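Local coordinates for protein carbamate kinase (PDB 4AXS) that probably catalyses reversible phosphate transfer between carbamoyl phosphate and ADP, yielding ATP and carbamate as a step of the arginine deiminase pathway, at residues A52-L57 and H62-G67; V66-G71 and G105-H110. All coordinates share one frame; numbering follows the deposited sequence.

Interaction 1: A52-L57 and H62-G67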
loop_
_atom_site.group_PDB
_atom_site.type_symbol
_atom_site.label_atom_id
_atom_site.label_comp_id
_atom_site.label_asym_id
_atom_site.label_seq_id
_atom_site.Cartn_x
_atom_site.Cartn_y
_atom_site.Cartn_z
ATOM N N ALA A 52 -12.867 -8.563 13.302
ATOM C CA ALA A 52 -13.715 -9.639 13.806
ATOM C C ALA A 52 -15.128 -9.584 13.189
ATOM O O ALA A 52 -15.669 -10.612 12.757
ATOM C CB ALA A 52 -13.773 -9.609 15.325
ATOM N N LYS A 53 -15.717 -8.388 13.133
ATOM C CA LYS A 53 -17.009 -8.235 12.468
ATOM C C LYS A 53 -16.913 -8.648 10.991
ATOM O O LYS A 53 -17.795 -9.344 10.481
ATOM C CB LYS A 53 -17.559 -6.805 12.581
ATOM C CG LYS A 53 -17.514 -6.172 13.970
ATOM C CD LYS A 53 -18.634 -6.614 14.908
ATOM C CE LYS A 53 -18.845 -5.549 16.001
ATOM N NZ LYS A 53 -19.497 -6.048 17.255
ATOM N N ILE A 54 -15.852 -8.229 10.304
ATOM C CA ILE A 54 -15.689 -8.601 8.894
ATOM C C ILE A 54 -15.524 -10.110 8.739
ATOM O O ILE A 54 -16.076 -10.714 7.818
ATOM C CB ILE A 54 -14.500 -7.875 8.221
ATOM C CG1 ILE A 54 -14.846 -6.405 7.974
ATOM C CG2 ILE A 54 -14.163 -8.535 6.898
ATOM C CD1 ILE A 54 -13.666 -5.484 7.939
ATOM N N ALA A 55 -14.767 -10.718 9.645
ATOM C CA ALA A 55 -14.583 -12.157 9.617
ATOM C C ALA A 55 -15.937 -12.864 9.623
ATOM O O ALA A 55 -16.202 -13.710 8.765
ATOM C CB ALA A 55 -13.734 -12.605 10.792
ATOM N N ALA A 56 -16.798 -12.492 10.574
ATOM C CA ALA A 56 -18.077 -13.182 10.791
ATOM C C ALA A 56 -19.015 -13.199 9.586
ATOM O O ALA A 56 -19.793 -14.138 9.423
ATOM C CB ALA A 56 -18.797 -12.622 12.012
ATOM N N LEU A 57 -18.950 -12.165 8.755
ATOM C CA LEU A 57 -19.775 -12.105 7.555
ATOM C C LEU A 57 -19.249 -13.067 6.500
ATOM O O LEU A 57 -20.023 -13.699 5.775
ATOM C CB LEU A 57 -19.818 -10.682 6.990
ATOM C CG LEU A 57 -20.435 -9.591 7.869
ATOM C CD1 LEU A 57 -20.274 -8.240 7.219
ATOM C CD2 LEU A 57 -21.911 -9.874 8.153
ATOM N N HIS A 62 -21.188 -14.292 2.983
ATOM C CA HIS A 62 -21.053 -12.998 2.312
ATOM C C HIS A 62 -19.645 -12.719 1.771
ATOM O O HIS A 62 -18.643 -13.195 2.314
ATOM C CB HIS A 62 -21.471 -11.863 3.242
ATOM C CG HIS A 62 -22.867 -11.995 3.764
ATOM N ND1 HIS A 62 -23.980 -11.811 2.969
ATOM C CD2 HIS A 62 -23.332 -12.288 5.002
ATOM C CE1 HIS A 62 -25.070 -11.990 3.697
ATOM N NE2 HIS A 62 -24.703 -12.283 4.931
ATOM N N GLU A 63 -19.599 -11.952 0.686
ATOM C CA GLU A 63 -18.363 -11.370 0.184
ATOM C C GLU A 63 -18.234 -9.974 0.786
ATOM O O GLU A 63 -19.078 -9.121 0.539
ATOM C CB GLU A 63 -18.404 -11.245 -1.344
ATOM C CG GLU A 63 -18.775 -12.519 -2.107
ATOM C CD GLU A 63 -19.460 -12.207 -3.433
ATOM O OE1 GLU A 63 -20.672 -11.878 -3.409
ATOM O OE2 GLU A 63 -18.792 -12.272 -4.490
ATOM N N VAL A 64 -17.190 -9.742 1.579
ATOM C CA VAL A 64 -16.958 -8.429 2.174
ATOM C C VAL A 64 -15.794 -7.717 1.502
ATOM O O VAL A 64 -14.637 -8.126 1.631
ATOM C CB VAL A 64 -16.679 -8.504 3.702
ATOM C CG1 VAL A 64 -16.520 -7.102 4.289
ATOM C CG2 VAL A 64 -17.779 -9.268 4.429
ATOM N N ILE A 65 -16.113 -6.654 0.773
ATOM C CA ILE A 65 -15.115 -5.742 0.240
ATOM C C ILE A 65 -14.851 -4.678 1.300
ATOM O O ILE A 65 -15.777 -4.042 1.793
ATOM C CB ILE A 65 -15.630 -5.063 -1.022
ATOM C CG1 ILE A 65 -15.886 -6.102 -2.120
ATOM C CG2 ILE A 65 -14.636 -4.008 -1.500
ATOM C CD1 ILE A 65 -17.044 -7.042 -1.870
ATOM N N VAL A 66 -13.589 -4.487 1.670
ATOM C CA VAL A 66 -13.286 -3.599 2.793
ATOM C C VAL A 66 -12.628 -2.278 2.397
ATOM O O VAL A 66 -11.827 -2.230 1.459
ATOM C CB VAL A 66 -12.445 -4.317 3.854
ATOM C CG1 VAL A 66 -12.242 -3.414 5.048
ATOM C CG2 VAL A 66 -13.135 -5.601 4.273
ATOM N N GLY A 67 -12.983 -1.213 3.118
ATOM C CA GLY A 67 -12.482 0.126 2.859
ATOM C C GLY A 67 -12.369 0.924 4.145
ATOM O O GLY A 67 -12.841 0.480 5.185
#

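Interaction 2: V66-G71 and G105-H110. With SO4 (sulfate ion), chain B.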
loop_
_atom_site.group_PDB
_atom_site.type_symbol
_atom_site.label_atom_id
_atom_site.label_comp_id
_atom_site.label_asym_id
_atom_site.label_seq_id
_atom_site.Cartn_x
_atom_site.Cartn_y
_atom_site.Cartn_z
ATOM N N VAL A 66 -13.589 -4.487 1.670
ATOM C CA VAL A 66 -13.286 -3.599 2.793
ATOM C C VAL A 66 -12.628 -2.278 2.397
ATOM O O VAL A 66 -11.827 -2.230 1.459
ATOM C CB VAL A 66 -12.445 -4.317 3.854
ATOM C CG1 VAL A 66 -12.242 -3.414 5.048
ATOM C CG2 VAL A 66 -13.135 -5.601 4.273
ATOM N N GLY A 67 -12.983 -1.213 3.118
ATOM C CA GLY A 67 -12.482 0.126 2.859
ATOM C C GLY A 67 -12.369 0.924 4.145
ATOM O O GLY A 67 -12.841 0.480 5.185
ATOM N N HIS A 68 -11.741 2.097 4.084
ATOM C CA HIS A 68 -11.481 2.887 5.287
ATOM C C HIS A 68 -11.105 4.321 4.956
ATOM O O HIS A 68 -10.578 4.602 3.880
ATOM C CB HIS A 68 -10.352 2.263 6.109
ATOM C CG HIS A 68 -9.009 2.341 5.446
ATOM N ND1 HIS A 68 -8.189 3.443 5.551
ATOM C CD2 HIS A 68 -8.348 1.451 4.670
ATOM C CE1 HIS A 68 -7.089 3.240 4.852
ATOM N NE2 HIS A 68 -7.158 2.036 4.313
ATOM N N GLY A 69 -11.370 5.225 5.894
ATOM C CA GLY A 69 -10.989 6.614 5.737
ATOM C C GLY A 69 -9.616 6.829 6.328
ATOM O O GLY A 69 -8.988 5.881 6.812
ATOM N N ASN A 70 -9.148 8.076 6.307
ATOM C CA ASN A 70 -7.793 8.373 6.753
ATOM C C ASN A 70 -7.564 9.809 7.211
ATOM O O ASN A 70 -6.429 10.273 7.250
ATOM C CB ASN A 70 -6.808 8.036 5.649
ATOM C CG ASN A 70 -6.761 9.097 4.569
ATOM O OD1 ASN A 70 -7.732 9.845 4.363
ATOM N ND2 ASN A 70 -5.621 9.178 3.868
ATOM N N GLY A 71 -8.643 10.506 7.564
ATOM C CA GLY A 71 -8.549 11.886 7.997
ATOM C C GLY A 71 -7.439 12.091 9.010
ATOM O O GLY A 71 -6.489 12.833 8.765
ATOM N N GLY A 105 -0.590 2.646 3.317
ATOM C CA GLY A 105 0.270 1.538 3.673
ATOM C C GLY A 105 0.424 1.427 5.172
ATOM O O GLY A 105 0.676 0.340 5.724
ATOM N N TYR A 106 0.273 2.559 5.848
ATOM C CA TYR A 106 0.285 2.543 7.298
ATOM C C TYR A 106 -0.981 1.827 7.774
ATOM O O TYR A 106 -0.914 0.863 8.538
ATOM C CB TYR A 106 0.407 3.965 7.839
ATOM C CG TYR A 106 0.043 4.139 9.302
ATOM C CD1 TYR A 106 0.568 3.293 10.274
ATOM C CD2 TYR A 106 -0.818 5.173 9.709
ATOM C CE1 TYR A 106 0.242 3.455 11.612
ATOM C CE2 TYR A 106 -1.142 5.343 11.035
ATOM C CZ TYR A 106 -0.610 4.478 11.986
ATOM O OH TYR A 106 -0.929 4.635 13.316
ATOM N N ILE A 107 -2.132 2.242 7.272
ATOM C CA ILE A 107 -3.370 1.612 7.695
ATOM C C ILE A 107 -3.562 0.209 7.107
ATOM O O ILE A 107 -4.053 -0.695 7.784
ATOM C CB ILE A 107 -4.599 2.497 7.367
ATOM C CG1 ILE A 107 -4.493 3.848 8.088
ATOM C CG2 ILE A 107 -5.884 1.777 7.749
ATOM C CD1 ILE A 107 -5.131 4.989 7.344
ATOM N N GLY A 108 -3.186 0.026 5.845
ATOM C CA GLY A 108 -3.418 -1.249 5.195
ATOM C C GLY A 108 -2.679 -2.352 5.924
ATOM O O GLY A 108 -3.135 -3.493 6.016
ATOM N N TYR A 109 -1.524 -1.997 6.460
ATOM C CA TYR A 109 -0.750 -2.925 7.251
ATOM C C TYR A 109 -1.536 -3.427 8.465
ATOM O O TYR A 109 -1.664 -4.644 8.680
ATOM C CB TYR A 109 0.571 -2.272 7.659
ATOM C CG TYR A 109 1.255 -2.911 8.835
ATOM C CD1 TYR A 109 1.436 -4.288 8.903
ATOM C CD2 TYR A 109 1.751 -2.132 9.867
ATOM C CE1 TYR A 109 2.087 -4.874 9.989
ATOM C CE2 TYR A 109 2.400 -2.698 10.944
ATOM C CZ TYR A 109 2.563 -4.062 11.004
ATOM O OH TYR A 109 3.200 -4.607 12.085
ATOM N N HIS A 110 -2.067 -2.497 9.258
ATOM C CA HIS A 110 -2.819 -2.888 10.451
ATOM C C HIS A 110 -4.076 -3.697 10.103
ATOM O O HIS A 110 -4.344 -4.733 10.699
ATOM C CB HIS A 110 -3.165 -1.673 11.304
ATOM C CG HIS A 110 -2.032 -1.190 12.154
ATOM N ND1 HIS A 110 -1.821 0.152 12.417
ATOM C CD2 HIS A 110 -1.069 -1.858 12.821
ATOM C CE1 HIS A 110 -0.767 0.281 13.200
ATOM N NE2 HIS A 110 -0.286 -0.922 13.460
HETATM S S SO4 B . -12.833 10.019 7.519
HETATM O O1 SO4 B . -11.961 10.777 6.620
HETATM O O2 SO4 B . -12.122 8.785 7.849
HETATM O O3 SO4 B . -13.122 10.742 8.765
HETATM O O4 SO4 B . -14.134 9.754 6.886
#

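Interaction 1: A52-L57 and H62-G67
Ile54 and Leu57 of helix 48-59 pack on Val64 and Val66 of strand 64-68, forming the helix-to-strand return of a beta-alpha-beta crossover that starts from the parallel neighbour, strand 27-31. The two short axes come within 9.4 Å and run nearly antiparallel, at 161°, as expected when the chain turns back directly from helix to strand.

Val64 divides its two methyls between the helical residues. With CG1 anti to the backbone N (chi1 -177°), CG2 lies beside that N and reaches 3.6 Å from Leu57 CB, with Leu57 CD1 also near. The Leu57 and Val64 side chains cross almost perpendicularly. Val64 CG1 instead faces Ile54, whose CG2 branch is 3.8 Å away. Beyond it, the other branch of Ile54 meets Val66 tip to tip: Ile54 CD1 rests 3.7 Å from Val66 CG2 and is also close to CG1, so it touches both methyls.

At the turn the contact becomes polar. His62 N donates to Leu57 O over 3.1 Å, a bent bond (140° at the hydrogen) with the donor tilted from the carbonyl plane. It spans the turn, tying the last part of the helix to the residue that leads toward the strand. Leu57 O also lies near the plane of the His62 ring, at its edge, 3.7 Å from His62 CD2.

Ile29 of strand 27-31 touches both Leu57 and Val64, while Ile115 and Met111 of helix 96-121 pack on Ile54 and Val66 respectively, so that long helix touches both the helix and the strand of this contact.

Interaction 2: V66-G71 and G105-H110
Ile107 sets its CG2 methyl over the face of the His68 imidazole in a CH-pi contact: CG2 is 3.5 Å from the ring centroid and 14° off the ring normal, so it sits above the centre and not over the rim. Ile107 CB and CD1 are displaced toward the CE1 corner, each 3.6 Å from His68 CE1, with CD1 well beyond the rim of the ring. From there Ile107 CD1 reaches Asn70 CB, at 3.9 Å, and nears the Gly69 carbonyl.

The ring is turned by its own backbone. His68 CG stands between the backbone N and the carbonyl carbon (chi1 68°), which swings the ring along the following peptide and lets His68 ND1 donate to Gly69 O at 2.9 Å. This bond is almost straight, 170° at the hydrogen, and the acceptor lies in the imidazole plane, but the donor stands well above the carbonyl plane of Gly69. At the other nitrogen, His68 NE2 is hydrogen-bonded to Tyr130 OH, so both nitrogens have partners and the ring's rotation is fixed.

The far side of the 69-71 backbone faces a sulfate, probably from the crystallisation liquor. Gly69 CA approaches its O2 to 3.2 Å, and Gly71 N makes a weak bond to O1 of 3.5 Å. Gly33 N and Lys232 NZ also bind this ion, a setting consistent with a phosphate-binding site.

Strand 64-68 thus leads through this glycine-containing loop into helix 71-83, whose Gln73 touches Ile107, as does Gln43 of helix 40-46. Met111, one turn further along helix 96-121, packs on His68, and Tyr106 of that helix meets Met102 of the second subunit.

In the fold
Both contacts belong to strand 64-68, an outermost strand of the five-stranded sheet within this chain, and share Val66 and Gly67; their centres lie 15 Å apart. Along the chain, interaction 1 comes first, where helix 48-59 returns into the strand; interaction 2 follows at the strand's C-terminal end and joins it to helix 96-121, whose contacting segment comes 34 residues later. That helix connects the two, because its Met111 touches both Val66 and His68. One strand therefore runs from the hydrophobic crossover packing to the loop beside the sulfate, while helix 96-121, across interaction 2 from that loop, also meets the second subunit.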